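Local coordinates for type III secretion system effector protein ExoU (Pseudomonas fluorescens, PDB 4QMK) that probably acts as a patatin-like phospholipase injected by the type III secretion system, with a domain that binds phosphatidylinositol 4,5-bisphosphate and localises it to the plasma membrane, at residues A[148-153]-A[250-255]; A[160-165]-A[645-650]. All coordinates share one frame; numbering follows the deposited sequence.

Contact 1 (A[148-153]-A[250-255])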
loop_
_atom_site.group_PDB
_atom_site.type_symbol
_atom_site.label_atom_id
_atom_site.label_comp_id
_atom_site.label_asym_id
_atom_site.label_seq_id
_atom_site.Cartn_x
_atom_site.Cartn_y
_atom_site.Cartn_z
ATOM N N ALA A 148 -2.446 -18.326 15.380
ATOM C CA ALA A 148 -3.409 -17.612 14.546
ATOM C C ALA A 148 -3.804 -18.301 13.242
ATOM O O ALA A 148 -4.677 -17.810 12.500
ATOM C CB ALA A 148 -2.840 -16.254 14.222
ATOM N N SER A 149 -3.159 -19.421 12.951
ATOM C CA SER A 149 -3.374 -20.083 11.705
ATOM C C SER A 149 -4.852 -20.374 11.388
ATOM O O SER A 149 -5.278 -20.165 10.252
ATOM C CB SER A 149 -2.551 -21.364 11.636
ATOM O OG SER A 149 -3.205 -22.409 12.318
ATOM N N SER A 150 -5.637 -20.847 12.345
ATOM C CA SER A 150 -7.043 -21.143 12.026
ATOM C C SER A 150 -7.848 -19.919 11.549
ATOM O O SER A 150 -8.528 -19.949 10.500
ATOM C CB SER A 150 -7.750 -21.767 13.210
ATOM O OG SER A 150 -9.162 -21.596 13.081
ATOM N N GLU A 151 -7.827 -18.871 12.356
ATOM C CA GLU A 151 -8.472 -17.609 12.022
ATOM C C GLU A 151 -8.072 -17.138 10.601
ATOM O O GLU A 151 -8.922 -16.783 9.771
ATOM C CB GLU A 151 -8.068 -16.547 13.058
ATOM C CG GLU A 151 -8.730 -16.628 14.454
ATOM C CD GLU A 151 -8.162 -17.693 15.406
ATOM O OE1 GLU A 151 -6.974 -18.055 15.272
ATOM O OE2 GLU A 151 -8.902 -18.153 16.321
ATOM N N LEU A 152 -6.786 -17.187 10.308
ATOM C CA LEU A 152 -6.306 -16.731 9.027
ATOM C C LEU A 152 -6.819 -17.509 7.847
ATOM O O LEU A 152 -7.003 -16.951 6.742
ATOM C CB LEU A 152 -4.785 -16.767 8.986
ATOM C CG LEU A 152 -4.133 -15.590 9.656
ATOM C CD1 LEU A 152 -2.633 -15.797 9.710
ATOM C CD2 LEU A 152 -4.482 -14.325 8.911
ATOM N N GLY A 153 -7.030 -18.797 8.057
ATOM C CA GLY A 153 -7.475 -19.644 6.988
ATOM C C GLY A 153 -8.894 -19.285 6.632
ATOM O O GLY A 153 -9.215 -19.094 5.466
ATOM N N MET A 250 -0.189 -24.565 6.838
ATOM C CA MET A 250 -1.458 -25.208 7.108
ATOM C C MET A 250 -2.345 -24.248 7.896
ATOM O O MET A 250 -2.013 -23.835 8.987
ATOM C CB MET A 250 -1.236 -26.512 7.849
ATOM C CG MET A 250 -1.041 -27.700 6.920
ATOM S SD MET A 250 -2.617 -28.333 6.269
ATOM C CE MET A 250 -1.951 -29.508 5.131
ATOM N N PHE A 251 -3.525 -23.950 7.368
ATOM C CA PHE A 251 -4.398 -22.985 7.952
ATOM C C PHE A 251 -5.781 -23.561 7.938
ATOM O O PHE A 251 -6.348 -23.758 6.868
ATOM C CB PHE A 251 -4.364 -21.728 7.109
ATOM C CG PHE A 251 -2.997 -21.044 7.035
ATOM C CD1 PHE A 251 -2.591 -20.143 8.013
ATOM C CD2 PHE A 251 -2.188 -21.221 5.944
ATOM C CE1 PHE A 251 -1.387 -19.482 7.923
ATOM C CE2 PHE A 251 -0.976 -20.571 5.847
ATOM C CZ PHE A 251 -0.572 -19.705 6.837
ATOM N N ASP A 252 -6.342 -23.832 9.118
ATOM C CA ASP A 252 -7.704 -24.347 9.240
ATOM C C ASP A 252 -7.893 -25.670 8.483
ATOM O O ASP A 252 -8.937 -25.899 7.845
ATOM C CB ASP A 252 -8.721 -23.278 8.767
ATOM C CG ASP A 252 -10.177 -23.720 8.937
ATOM O OD1 ASP A 252 -10.532 -24.199 10.030
ATOM O OD2 ASP A 252 -10.965 -23.585 7.972
ATOM N N GLY A 253 -6.872 -26.526 8.537
ATOM C CA GLY A 253 -6.923 -27.845 7.912
ATOM C C GLY A 253 -6.595 -27.929 6.427
ATOM O O GLY A 253 -6.596 -29.028 5.861
ATOM N N ARG A 254 -6.271 -26.792 5.793
ATOM C CA ARG A 254 -5.955 -26.764 4.362
ATOM C C ARG A 254 -4.579 -26.096 4.135
ATOM O O ARG A 254 -4.299 -25.068 4.712
ATOM C CB ARG A 254 -7.044 -25.983 3.619
ATOM C CG ARG A 254 -8.395 -26.631 3.731
ATOM C CD ARG A 254 -9.589 -25.673 3.697
ATOM N NE ARG A 254 -9.982 -25.243 2.355
ATOM C CZ ARG A 254 -10.943 -25.815 1.630
ATOM N NH1 ARG A 254 -11.633 -26.861 2.097
ATOM N NH2 ARG A 254 -11.220 -25.330 0.429
ATOM N N PRO A 255 -3.757 -26.663 3.258
ATOM C CA PRO A 255 -2.546 -25.990 2.878
ATOM C C PRO A 255 -2.798 -24.766 2.015
ATOM O O PRO A 255 -3.716 -24.783 1.164
ATOM C CB PRO A 255 -1.794 -27.045 2.053
ATOM C CG PRO A 255 -2.872 -27.901 1.485
ATOM C CD PRO A 255 -3.954 -27.924 2.525
HETATM O O HOH W 1 -5.129 -24.026 11.810
#
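S149 and F251 meet where helix 140-157 packs against the beta-hairpin of strands 242-251 and 254-260, a hairpin closed by a type I' turn from F251 to R254. The turn is held by two backbone hydrogen bonds, F251 N to R254 O and R254 N to F251 O.

Van der Waals packing carries most of the contact. The F251 ring turns its edge to the helix: S149 O lies in the ring plane, 3.5 Å from F251 CD1. The same corner, CD1, lies 3.8 Å from S149 CB and 4.1 Å from L152 CB. G153 CA rests 3.7 Å from F251 CB, where the side chain leaves the backbone; the glycine lets the helix and hairpin backbones come close, with the CA atoms of G153 and F251 4.6 Å apart. D252 CB approaches S150 O at 3.8 Å.

The polar link is indirect. A water bonds S149 OG at 2.6 Å and accepts from D252 N at 3.0 Å, joining the helix to the first residue inside the turn. S149 OG sits between its backbone N and carbonyl carbon (chi1 81°) and also bonds weakly back to Q146 O. R157, further along the helix, donates to F251 O and forms a long, weak ion pair with D252. L155 of the second subunit packs on L152.

Helix and hairpin of the patatin-like region are thus joined by close van der Waals packing, much of it helix carbonyls against F251 and D252, while the water serves a turn amide that the helix does not reach directly.

Contact 2 (A[160-165]-A[645-650])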
loop_
_atom_site.group_PDB
_atom_site.type_symbol
_atom_site.label_atom_id
_atom_site.label_comp_id
_atom_site.label_asym_id
_atom_site.label_seq_id
_atom_site.Cartn_x
_atom_site.Cartn_y
_atom_site.Cartn_z
ATOM N N PRO A 160 -15.814 -11.965 0.177
ATOM C CA PRO A 160 -16.752 -11.760 -0.921
ATOM C C PRO A 160 -16.018 -11.504 -2.235
ATOM O O PRO A 160 -16.451 -11.949 -3.293
ATOM C CB PRO A 160 -17.531 -10.523 -0.495
ATOM C CG PRO A 160 -16.654 -9.815 0.510
ATOM C CD PRO A 160 -15.864 -10.889 1.186
ATOM N N GLY A 161 -14.895 -10.803 -2.143
ATOM C CA GLY A 161 -14.073 -10.510 -3.280
ATOM C C GLY A 161 -12.653 -10.975 -3.000
ATOM O O GLY A 161 -11.975 -10.460 -2.084
ATOM N N PRO A 162 -12.186 -11.927 -3.814
ATOM C CA PRO A 162 -10.894 -12.487 -3.662
ATOM C C PRO A 162 -9.743 -11.456 -3.640
ATOM O O PRO A 162 -9.747 -10.473 -4.393
ATOM C CB PRO A 162 -10.759 -13.328 -4.886
ATOM C CG PRO A 162 -11.527 -12.572 -5.956
ATOM C CD PRO A 162 -12.724 -12.115 -5.185
ATOM N N VAL A 163 -8.761 -11.716 -2.765
ATOM C CA VAL A 163 -7.549 -10.950 -2.700
ATOM C C VAL A 163 -6.509 -11.770 -3.483
ATOM O O VAL A 163 -6.757 -12.908 -3.948
ATOM C CB VAL A 163 -7.036 -10.735 -1.226
ATOM C CG1 VAL A 163 -8.102 -10.082 -0.348
ATOM C CG2 VAL A 163 -6.522 -12.048 -0.592
ATOM N N GLY A 164 -5.320 -11.208 -3.558
ATOM C CA GLY A 164 -4.232 -11.808 -4.311
ATOM C C GLY A 164 -3.593 -13.049 -3.722
ATOM O O GLY A 164 -3.369 -13.995 -4.436
ATOM N N ASN A 165 -3.288 -13.025 -2.426
ATOM C CA ASN A 165 -2.572 -14.114 -1.728
ATOM C C ASN A 165 -2.601 -13.830 -0.235
ATOM O O ASN A 165 -2.653 -12.691 0.185
ATOM C CB ASN A 165 -1.111 -14.228 -2.197
ATOM C CG ASN A 165 -0.340 -15.434 -1.539
ATOM O OD1 ASN A 165 0.400 -15.270 -0.537
ATOM N ND2 ASN A 165 -0.475 -16.610 -2.127
ATOM N N LYS A 645 -17.907 -19.218 -6.964
ATOM C CA LYS A 645 -18.867 -18.207 -7.410
ATOM C C LYS A 645 -18.235 -16.828 -7.378
ATOM O O LYS A 645 -18.294 -16.094 -8.351
ATOM C CB LYS A 645 -20.097 -18.174 -6.524
ATOM C CG LYS A 645 -20.861 -19.468 -6.446
ATOM C CD LYS A 645 -22.061 -19.324 -5.529
ATOM C CE LYS A 645 -22.611 -20.684 -5.200
ATOM N NZ LYS A 645 -23.857 -20.615 -4.392
ATOM N N ALA A 646 -17.616 -16.483 -6.264
ATOM C CA ALA A 646 -16.958 -15.187 -6.088
ATOM C C ALA A 646 -15.904 -14.839 -7.160
ATOM O O ALA A 646 -15.628 -13.674 -7.376
ATOM C CB ALA A 646 -16.279 -15.141 -4.725
ATOM N N TRP A 647 -15.274 -15.832 -7.776
ATOM C CA TRP A 647 -14.283 -15.549 -8.800
ATOM C C TRP A 647 -14.860 -15.478 -10.210
ATOM O O TRP A 647 -14.138 -15.219 -11.136
ATOM C CB TRP A 647 -13.160 -16.577 -8.759
ATOM C CG TRP A 647 -12.138 -16.468 -7.601
ATOM C CD1 TRP A 647 -12.354 -16.727 -6.279
ATOM C CD2 TRP A 647 -10.720 -16.198 -7.724
ATOM N NE1 TRP A 647 -11.182 -16.567 -5.552
ATOM C CE2 TRP A 647 -10.164 -16.260 -6.421
ATOM C CE3 TRP A 647 -9.882 -15.878 -8.803
ATOM C CZ2 TRP A 647 -8.827 -16.024 -6.174
ATOM C CZ3 TRP A 647 -8.544 -15.626 -8.552
ATOM C CH2 TRP A 647 -8.027 -15.696 -7.249
ATOM N N ARG A 648 -16.143 -15.707 -10.409
ATOM C CA ARG A 648 -16.707 -15.582 -11.769
ATOM C C ARG A 648 -16.404 -14.212 -12.339
ATOM O O ARG A 648 -16.437 -13.220 -11.635
ATOM C CB ARG A 648 -18.234 -15.746 -11.811
ATOM C CG ARG A 648 -18.741 -17.117 -11.456
ATOM C CD ARG A 648 -20.190 -17.344 -11.878
ATOM N NE ARG A 648 -20.290 -17.344 -13.334
ATOM C CZ ARG A 648 -21.396 -17.610 -14.031
ATOM N NH1 ARG A 648 -22.525 -17.947 -13.407
ATOM N NH2 ARG A 648 -21.370 -17.574 -15.347
ATOM N N ILE A 649 -16.136 -14.159 -13.629
ATOM C CA ILE A 649 -15.871 -12.876 -14.293
ATOM C C ILE A 649 -17.221 -12.253 -14.641
ATOM O O ILE A 649 -18.033 -12.892 -15.300
ATOM C CB ILE A 649 -14.992 -13.037 -15.540
ATOM C CG1 ILE A 649 -13.612 -13.557 -15.134
ATOM C CG2 ILE A 649 -14.829 -11.711 -16.258
ATOM C CD1 ILE A 649 -12.883 -14.224 -16.268
ATOM N N PRO A 650 -17.468 -11.014 -14.147
ATOM C CA PRO A 650 -18.720 -10.280 -14.282
ATOM C C PRO A 650 -19.452 -10.393 -15.602
ATOM O O PRO A 650 -20.663 -10.549 -15.588
ATOM C CB PRO A 650 -18.285 -8.843 -14.030
ATOM C CG PRO A 650 -17.256 -8.990 -12.952
ATOM C CD PRO A 650 -16.516 -10.257 -13.294
#
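A646 and W647, at the C-terminal end of helix 639-646, meet the loop that joins helices 140-157 and 166-173. A646 comes first: its CB points toward the loop and touches P160 O at 3.5 Å, while its own carbonyl O lies 4.0 Å from P162 CD.

At W647 the chain leaves the helix, and the indole carries the contact. P162 lies over one face of the indole, the two side chains crossing obliquely. Its CB sits 3.2 Å above the ring plane, displaced toward the rim, and makes a CH-pi contact with the five-membered ring, 3.7 Å from the centroid and 30° off the normal. The nearest ring atoms to P162 CB are W647 NE1 at 3.3 Å and CE2 at 3.4 Å; P162 CG follows at 4.0 Å from CE2. F576, on helix 555-585, packs edge-to-face with the same indole, and L618 of helix 611-624 also touches it.

Beyond W647 the segment turns from the loop. R648 N closes back on K645 O, its guanidinium forms a salt bridge with D619, and I649 N bonds N615 OD1, tying the tail to helix 611-624.

Between the two segments the chemistry is chiefly CH-pi and van der Waals packing, with carbonyl oxygens meeting carbon at A646: a proline laid on a tryptophan face joins the patatin-like region to the C-terminal domain, and the two segments share no hydrogen bond or salt bridge.

Both contacts draw on the chain around helix 140-157: contact 1 uses the helix itself, contact 2 the loop that follows it. Their centres are 19 Å apart and their nearest atoms about 8 Å apart, so they do not touch, though both reach the second subunit. Contact 1 stays within the patatin-like region, whereas contact 2 joins that region to the C-terminal domain. The hairpin of contact 1 is tied to both sides of contact 2: N165 of the loop bonds L257 O and V259 N on strand 254-260, and R254 bonds T640 on helix 639-646. Strand 242-251 neighbours strand 99-103, which leads into a probable nucleophile elbow around S104.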